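Local coordinates for protein CghA (Chaetomium globosum, PDB 6KBC) that is a fungal member of a calycin-clan family and holds the ligand WK1 in a pocket lined by both of its beta-rich domains, at residues 241-246 / 388-393; 316-321 / 363-368. All blocks are in the same frame, centred on the assembly; numbering follows the deposited sequence.

Contact 1: residues 241-246 / 388-393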
loop_
_atom_site.group_PDB
_atom_site.type_symbol
_atom_site.label_atom_id
_atom_site.label_comp_id
_atom_site.label_asym_id
_atom_site.label_seq_id
_atom_site.Cartn_x
_atom_site.Cartn_y
_atom_site.Cartn_z
ATOM N N ASP A 241 -2.457 4.157 14.290
ATOM C CA ASP A 241 -2.672 4.919 13.071
ATOM C C ASP A 241 -1.808 4.332 11.968
ATOM O O ASP A 241 -0.624 4.054 12.182
ATOM C CB ASP A 241 -2.338 6.398 13.292
ATOM C CG ASP A 241 -3.096 7.317 12.355
ATOM O OD1 ASP A 241 -2.909 7.199 11.123
ATOM O OD2 ASP A 241 -3.899 8.138 12.843
ATOM N N ALA A 242 -2.399 4.147 10.796
ATOM C CA ALA A 242 -1.646 3.723 9.625
ATOM C C ALA A 242 -2.108 4.579 8.461
ATOM O O ALA A 242 -3.312 4.774 8.278
ATOM C CB ALA A 242 -1.853 2.233 9.326
ATOM N N LEU A 243 -1.164 5.124 7.702
ATOM C CA LEU A 243 -1.492 5.947 6.544
ATOM C C LEU A 243 -0.772 5.405 5.321
ATOM O O LEU A 243 0.463 5.427 5.269
ATOM C CB LEU A 243 -1.100 7.402 6.767
ATOM C CG LEU A 243 -1.203 8.256 5.489
ATOM C CD1 LEU A 243 -2.646 8.381 5.050
ATOM C CD2 LEU A 243 -0.585 9.624 5.735
ATOM N N PHE A 244 -1.541 4.934 4.345
ATOM C CA PHE A 244 -1.033 4.626 3.007
ATOM C C PHE A 244 -1.283 5.810 2.090
ATOM O O PHE A 244 -2.379 6.370 2.091
ATOM C CB PHE A 244 -1.723 3.394 2.414
ATOM C CG PHE A 244 -1.304 3.103 0.980
ATOM C CD1 PHE A 244 -0.179 2.337 0.718
ATOM C CD2 PHE A 244 -2.026 3.615 -0.093
ATOM C CE1 PHE A 244 0.227 2.072 -0.610
ATOM C CE2 PHE A 244 -1.638 3.359 -1.421
ATOM C CZ PHE A 244 -0.506 2.592 -1.673
ATOM N N VAL A 245 -0.283 6.181 1.284
ATOM C CA VAL A 245 -0.470 7.207 0.262
ATOM C C VAL A 245 0.195 6.754 -1.020
ATOM O O VAL A 245 1.340 6.297 -1.002
ATOM C CB VAL A 245 0.147 8.569 0.650
ATOM C CG1 VAL A 245 -0.032 9.568 -0.476
ATOM C CG2 VAL A 245 -0.430 9.102 1.927
ATOM N N ARG A 246 -0.485 6.959 -2.145
ATOM C CA ARG A 246 0.197 7.006 -3.434
ATOM C C ARG A 246 -0.425 8.139 -4.222
ATOM O O ARG A 246 -1.643 8.161 -4.395
ATOM C CB ARG A 246 0.076 5.695 -4.208
ATOM C CG ARG A 246 0.922 5.736 -5.493
ATOM C CD ARG A 246 0.653 4.556 -6.405
ATOM N NE ARG A 246 0.662 3.276 -5.702
ATOM C CZ ARG A 246 1.753 2.669 -5.238
ATOM N NH1 ARG A 246 2.959 3.209 -5.401
ATOM N NH2 ARG A 246 1.632 1.492 -4.636
ATOM N N THR A 388 -5.456 7.548 -0.603
ATOM C CA THR A 388 -4.978 7.350 0.748
ATOM C C THR A 388 -5.768 6.222 1.388
ATOM O O THR A 388 -6.943 6.000 1.077
ATOM C CB THR A 388 -5.085 8.626 1.650
ATOM O OG1 THR A 388 -6.454 9.006 1.794
ATOM C CG2 THR A 388 -4.279 9.790 1.077
ATOM N N GLY A 389 -5.088 5.491 2.257
ATOM C CA GLY A 389 -5.726 4.521 3.111
ATOM C C GLY A 389 -5.409 4.972 4.516
ATOM O O GLY A 389 -4.234 5.074 4.877
ATOM N N GLU A 390 -6.439 5.272 5.305
ATOM C CA GLU A 390 -6.278 5.956 6.587
ATOM C C GLU A 390 -6.881 5.049 7.643
ATOM O O GLU A 390 -8.106 4.932 7.730
ATOM C CB GLU A 390 -6.949 7.330 6.554
ATOM C CG GLU A 390 -6.522 8.118 5.306
ATOM C CD GLU A 390 -7.126 9.501 5.234
ATOM O OE1 GLU A 390 -6.903 10.162 4.205
ATOM O OE2 GLU A 390 -7.803 9.935 6.198
ATOM N N VAL A 391 -6.026 4.387 8.420
ATOM C CA VAL A 391 -6.464 3.362 9.359
ATOM C C VAL A 391 -6.245 3.862 10.776
ATOM O O VAL A 391 -5.177 4.385 11.109
ATOM C CB VAL A 391 -5.743 2.024 9.140
ATOM C CG1 VAL A 391 -6.397 0.953 10.019
ATOM C CG2 VAL A 391 -5.774 1.632 7.644
ATOM N N GLU A 392 -7.257 3.671 11.603
ATOM C CA GLU A 392 -7.304 4.095 12.984
ATOM C C GLU A 392 -7.451 2.833 13.822
ATOM O O GLU A 392 -8.213 1.930 13.453
ATOM C CB GLU A 392 -8.511 4.967 13.126
ATOM C CG GLU A 392 -8.399 6.274 12.373
ATOM C CD GLU A 392 -9.717 6.955 12.394
ATOM O OE1 GLU A 392 -10.684 6.261 12.814
ATOM O OE2 GLU A 392 -9.799 8.148 12.045
ATOM N N LEU A 393 -6.720 2.746 14.928
ATOM C CA LEU A 393 -6.879 1.601 15.809
ATOM C C LEU A 393 -6.945 2.087 17.247
ATOM O O LEU A 393 -6.459 3.165 17.595
ATOM C CB LEU A 393 -5.742 0.581 15.648
ATOM C CG LEU A 393 -5.631 -0.082 14.271
ATOM C CD1 LEU A 393 -4.406 -0.934 14.250
ATOM C CD2 LEU A 393 -6.861 -0.914 13.982
#
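A242 and V391 form a hydrogen-bonded antiparallel pair in the C-terminal calycin-clan domain, where strands 239-249 and 382-392 run side by side. V391 N reaches A242 O at 2.7 Å, in the carbonyl plane, and A242 N returns a bond to V391 O. F244 and G389 make the next such pair; F244 N donates to G389 O at 2.7 Å, and G389 N to F244 O. Side chains alternate between two faces: A242, F244 and V391 on the pocket side, where WK1 touches A242 and F244, and D241, L243, V245, T388 and E390 on the other. A242 CB packs on V391 CB at 3.9 Å.

On the far face, follow E390. From CB, chi1 of -50° sets CG beside the backbone N, and there CG lies 3.9 Å from L243 CD1, the two side chains alongside each other. Beyond CG the chain is extended and ends in a carboxylate held largely from outside the two strands. OE2 takes a bond from N322 ND2, while OE1 is hydrogen-bonded to H345 NE2, so both oxygens of this buried group are satisfied. T388 OG1 donates to OE1 as well, at 2.7 Å, from its anti side and 23° out of the carboxylate plane.

Contact 2: residues 316-321 / 363-368. With WK1 ((2S)-3-[(2S,4E)-4-[[(1R,2S,4aR,6S,8R,8aS)-2-[(E)-but-2-en-2-yl]-6,8-dimethyl-1,2,4a,5,6,7,8,8a-octahydronaphthalen-1-yl]-oxidanyl-methylidene]-3,5-bis(oxidanylidene)pyrrolidin-2-yl]-2-methyl-2-oxidanyl-propanoic acid), chain B.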
loop_
_atom_site.group_PDB
_atom_site.type_symbol
_atom_site.label_atom_id
_atom_site.label_comp_id
_atom_site.label_asym_id
_atom_site.label_seq_id
_atom_site.Cartn_x
_atom_site.Cartn_y
_atom_site.Cartn_z
ATOM N N ALA A 316 -13.619 12.484 7.110
ATOM C CA ALA A 316 -13.649 11.081 7.498
ATOM C C ALA A 316 -14.645 10.870 8.642
ATOM O O ALA A 316 -15.024 11.807 9.339
ATOM C CB ALA A 316 -12.254 10.600 7.907
ATOM N N LYS A 317 -15.078 9.615 8.811
ATOM C CA LYS A 317 -16.283 9.282 9.563
ATOM C C LYS A 317 -15.993 8.725 10.942
ATOM O O LYS A 317 -16.929 8.569 11.726
ATOM C CB LYS A 317 -17.123 8.215 8.838
ATOM C CG LYS A 317 -17.603 8.565 7.433
ATOM C CD LYS A 317 -18.472 9.789 7.425
ATOM C CE LYS A 317 -19.304 9.849 6.150
ATOM N NZ LYS A 317 -20.107 11.102 6.116
ATOM N N TYR A 318 -14.750 8.353 11.231
ATOM C CA TYR A 318 -14.505 7.553 12.423
ATOM C C TYR A 318 -13.760 8.364 13.469
ATOM O O TYR A 318 -14.249 9.423 13.856
ATOM C CB TYR A 318 -13.782 6.269 12.033
ATOM C CG TYR A 318 -14.636 5.407 11.131
ATOM C CD1 TYR A 318 -15.705 4.682 11.659
ATOM C CD2 TYR A 318 -14.380 5.312 9.765
ATOM C CE1 TYR A 318 -16.505 3.886 10.852
ATOM C CE2 TYR A 318 -15.178 4.516 8.941
ATOM C CZ TYR A 318 -16.243 3.811 9.497
ATOM O OH TYR A 318 -17.038 3.023 8.695
ATOM N N ARG A 319 -12.603 7.904 13.945
ATOM C CA ARG A 319 -11.974 8.600 15.067
ATOM C C ARG A 319 -11.610 10.034 14.695
ATOM O O ARG A 319 -11.962 10.986 15.405
ATOM C CB ARG A 319 -10.733 7.851 15.552
ATOM C CG ARG A 319 -10.135 8.503 16.797
ATOM C CD ARG A 319 -8.765 7.953 17.133
ATOM N NE ARG A 319 -7.787 8.315 16.104
ATOM C CZ ARG A 319 -6.720 7.586 15.807
ATOM N NH1 ARG A 319 -6.501 6.443 16.446
ATOM N NH2 ARG A 319 -5.884 7.990 14.854
ATOM N N ASP A 320 -10.900 10.206 13.592
ATOM C CA ASP A 320 -10.411 11.511 13.169
ATOM C C ASP A 320 -11.318 12.041 12.080
ATOM O O ASP A 320 -11.494 11.400 11.042
ATOM C CB ASP A 320 -8.973 11.421 12.657
ATOM C CG ASP A 320 -8.063 10.768 13.663
ATOM O OD1 ASP A 320 -8.259 11.037 14.873
ATOM O OD2 ASP A 320 -7.160 10.010 13.252
ATOM N N LYS A 321 -11.848 13.231 12.301
ATOM C CA LYS A 321 -12.740 13.880 11.348
ATOM C C LYS A 321 -11.933 14.728 10.372
ATOM O O LYS A 321 -12.174 15.929 10.203
ATOM C CB LYS A 321 -13.753 14.724 12.121
ATOM C CG LYS A 321 -14.592 13.937 13.152
ATOM C CD LYS A 321 -15.083 12.605 12.605
ATOM C CE LYS A 321 -16.116 11.931 13.533
ATOM N NZ LYS A 321 -15.515 11.719 14.862
ATOM N N GLY A 363 -11.697 3.570 12.653
ATOM C CA GLY A 363 -12.108 3.069 11.363
ATOM C C GLY A 363 -10.945 2.981 10.403
ATOM O O GLY A 363 -9.808 3.351 10.712
ATOM N N ASN A 364 -11.271 2.470 9.220
ATOM C CA ASN A 364 -10.340 2.220 8.130
ATOM C C ASN A 364 -11.012 2.823 6.902
ATOM O O ASN A 364 -12.063 2.340 6.471
ATOM C CB ASN A 364 -10.089 0.719 7.979
ATOM C CG ASN A 364 -9.224 0.371 6.766
ATOM O OD1 ASN A 364 -8.871 1.228 5.950
ATOM N ND2 ASN A 364 -8.865 -0.900 6.661
ATOM N N SER A 365 -10.461 3.922 6.395
ATOM C CA SER A 365 -11.110 4.682 5.343
ATOM C C SER A 365 -10.149 4.837 4.180
ATOM O O SER A 365 -8.967 5.151 4.370
ATOM C CB SER A 365 -11.558 6.058 5.816
ATOM O OG SER A 365 -12.347 5.958 6.991
ATOM N N GLY A 366 -10.664 4.628 2.981
ATOM C CA GLY A 366 -9.911 4.858 1.759
ATOM C C GLY A 366 -10.533 6.040 1.039
ATOM O O GLY A 366 -11.759 6.223 1.068
ATOM N N PHE A 367 -9.686 6.825 0.388
ATOM C CA PHE A 367 -10.119 7.997 -0.349
ATOM C C PHE A 367 -9.324 8.119 -1.638
ATOM O O PHE A 367 -8.127 7.816 -1.682
ATOM C CB PHE A 367 -9.900 9.291 0.427
ATOM C CG PHE A 367 -10.753 9.421 1.642
ATOM C CD1 PHE A 367 -12.030 9.948 1.547
ATOM C CD2 PHE A 367 -10.279 9.004 2.881
ATOM C CE1 PHE A 367 -12.821 10.079 2.695
ATOM C CE2 PHE A 367 -11.070 9.135 4.026
ATOM C CZ PHE A 367 -12.328 9.668 3.925
ATOM N N VAL A 368 -9.993 8.612 -2.671
ATOM C CA VAL A 368 -9.296 9.283 -3.763
ATOM C C VAL A 368 -9.067 10.719 -3.321
ATOM O O VAL A 368 -9.998 11.385 -2.852
ATOM C CB VAL A 368 -10.122 9.230 -5.056
ATOM C CG1 VAL A 368 -9.432 10.037 -6.155
ATOM C CG2 VAL A 368 -10.373 7.787 -5.482
HETATM O O WK1 B . -10.805 -4.968 3.544
HETATM C C17 WK1 B . -10.235 -4.236 2.776
HETATM O O1 WK1 B . -10.529 -4.170 1.616
HETATM C C19 WK1 B . -9.140 -3.371 3.250
HETATM O O2 WK1 B . -8.975 -3.423 4.626
HETATM C C18 WK1 B . -9.479 -1.946 2.936
HETATM C C20 WK1 B . -7.926 -3.927 2.559
HETATM C C22 WK1 B . -6.804 -2.971 2.600
HETATM N N WK1 B . -5.617 -3.277 1.826
HETATM C C21 WK1 B . -4.535 -3.063 2.568
HETATM O O5 WK1 B . -3.319 -3.237 2.104
HETATM C C23 WK1 B . -6.252 -2.637 3.894
HETATM O O4 WK1 B . -6.945 -2.298 4.961
HETATM C C24 WK1 B . -4.831 -2.646 3.947
HETATM C C16 WK1 B . -3.984 -2.320 5.089
HETATM O O3 WK1 B . -4.561 -1.971 6.172
HETATM C C9 WK1 B . -2.521 -2.262 4.943
HETATM C C8 WK1 B . -2.354 -0.816 4.396
HETATM C C12 WK1 B . -3.353 -0.289 3.386
HETATM C C13 WK1 B . -3.142 -0.329 2.090
HETATM C C90 WK1 B . -4.148 0.192 1.121
HETATM C C14 WK1 B . -4.635 0.301 3.853
HETATM C C7 WK1 B . -2.337 0.199 5.498
HETATM C C6 WK1 B . -1.504 0.037 6.491
HETATM C C3 WK1 B . -0.834 -1.295 6.603
HETATM C C4 WK1 B . -1.736 -2.454 6.233
HETATM C C5 WK1 B . -0.851 -3.679 6.106
HETATM C C11 WK1 B . -1.690 -4.904 5.928
HETATM C C2 WK1 B . -0.068 -1.555 7.875
HETATM C C1 WK1 B . 0.913 -2.630 7.526
HETATM C C10 WK1 B . 1.939 -2.914 8.572
HETATM C C WK1 B . 0.128 -3.875 7.247
HETATM O O HOH W 1 -14.296 7.848 6.883
#
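Chi1 of -63° puts Y318 CG anti to its carbonyl carbon and beside the backbone N, 3.5 Å from G363 CA; S365 OG, likewise anti to its carbonyl carbon (chi1 -53°), lies at the edge of the tyrosine ring. G363 CA sits over one face of that ring, offset toward the rim, in a CH-pi contact. Having no side chain, G363 can come this close. K317 CB lies over the rim of the opposite face, and S365 OG meets Y318 CD2 in the ring plane at 3.5 Å. The ring therefore has a neighbour on each face and one at an edge.

The polar link across the contact is a water. It accepts from K317 N at 2.7 Å and is bonded to S365 OG at the same length, tying the loop backbone to the serine. Further along the strand, A316 CB touches F367 CZ at 4.1 Å, an apolar contact at the tip of the phenylalanine.

N364 points the other way, into the ligand pocket: ND2 donates to WK1 O4 at 2.9 Å with an angle of 157°, and OD1 is bonded to W350 NE1, which fixes the turn of the amide. Within the loop, K321 NZ reaches back to Y318 O at 2.8 Å.

The loop between strands 302-308 and 324-330 thus packs on the start of strand 363-375, which is flanked by strands 348-353 and 382-392; A351 and P353 of the former also touch Y318.

In the fold
The centres of contacts 1 and 2 are about 9 Å apart, and contact 2 is nested in the chain between the two segments of contact 1. Strands 382-392 and 363-375 are sheet neighbours, joined by probable hydrogen bonds E390 N to S365 O and E392 N to G363 O, both 2.7 Å. E392 links strand to loop: OE1 accepts from R319 N and G363 N, OE2 from D320 N. D241 OD2 forms salt bridges with K307 and with R319 of the loop. On the pocket side the contacts meet again, N364 touching V391, and both reach WK1: the side chain of A242 comes to about 4 Å, nearest atoms, and N364 of contact 2 is another pocket residue.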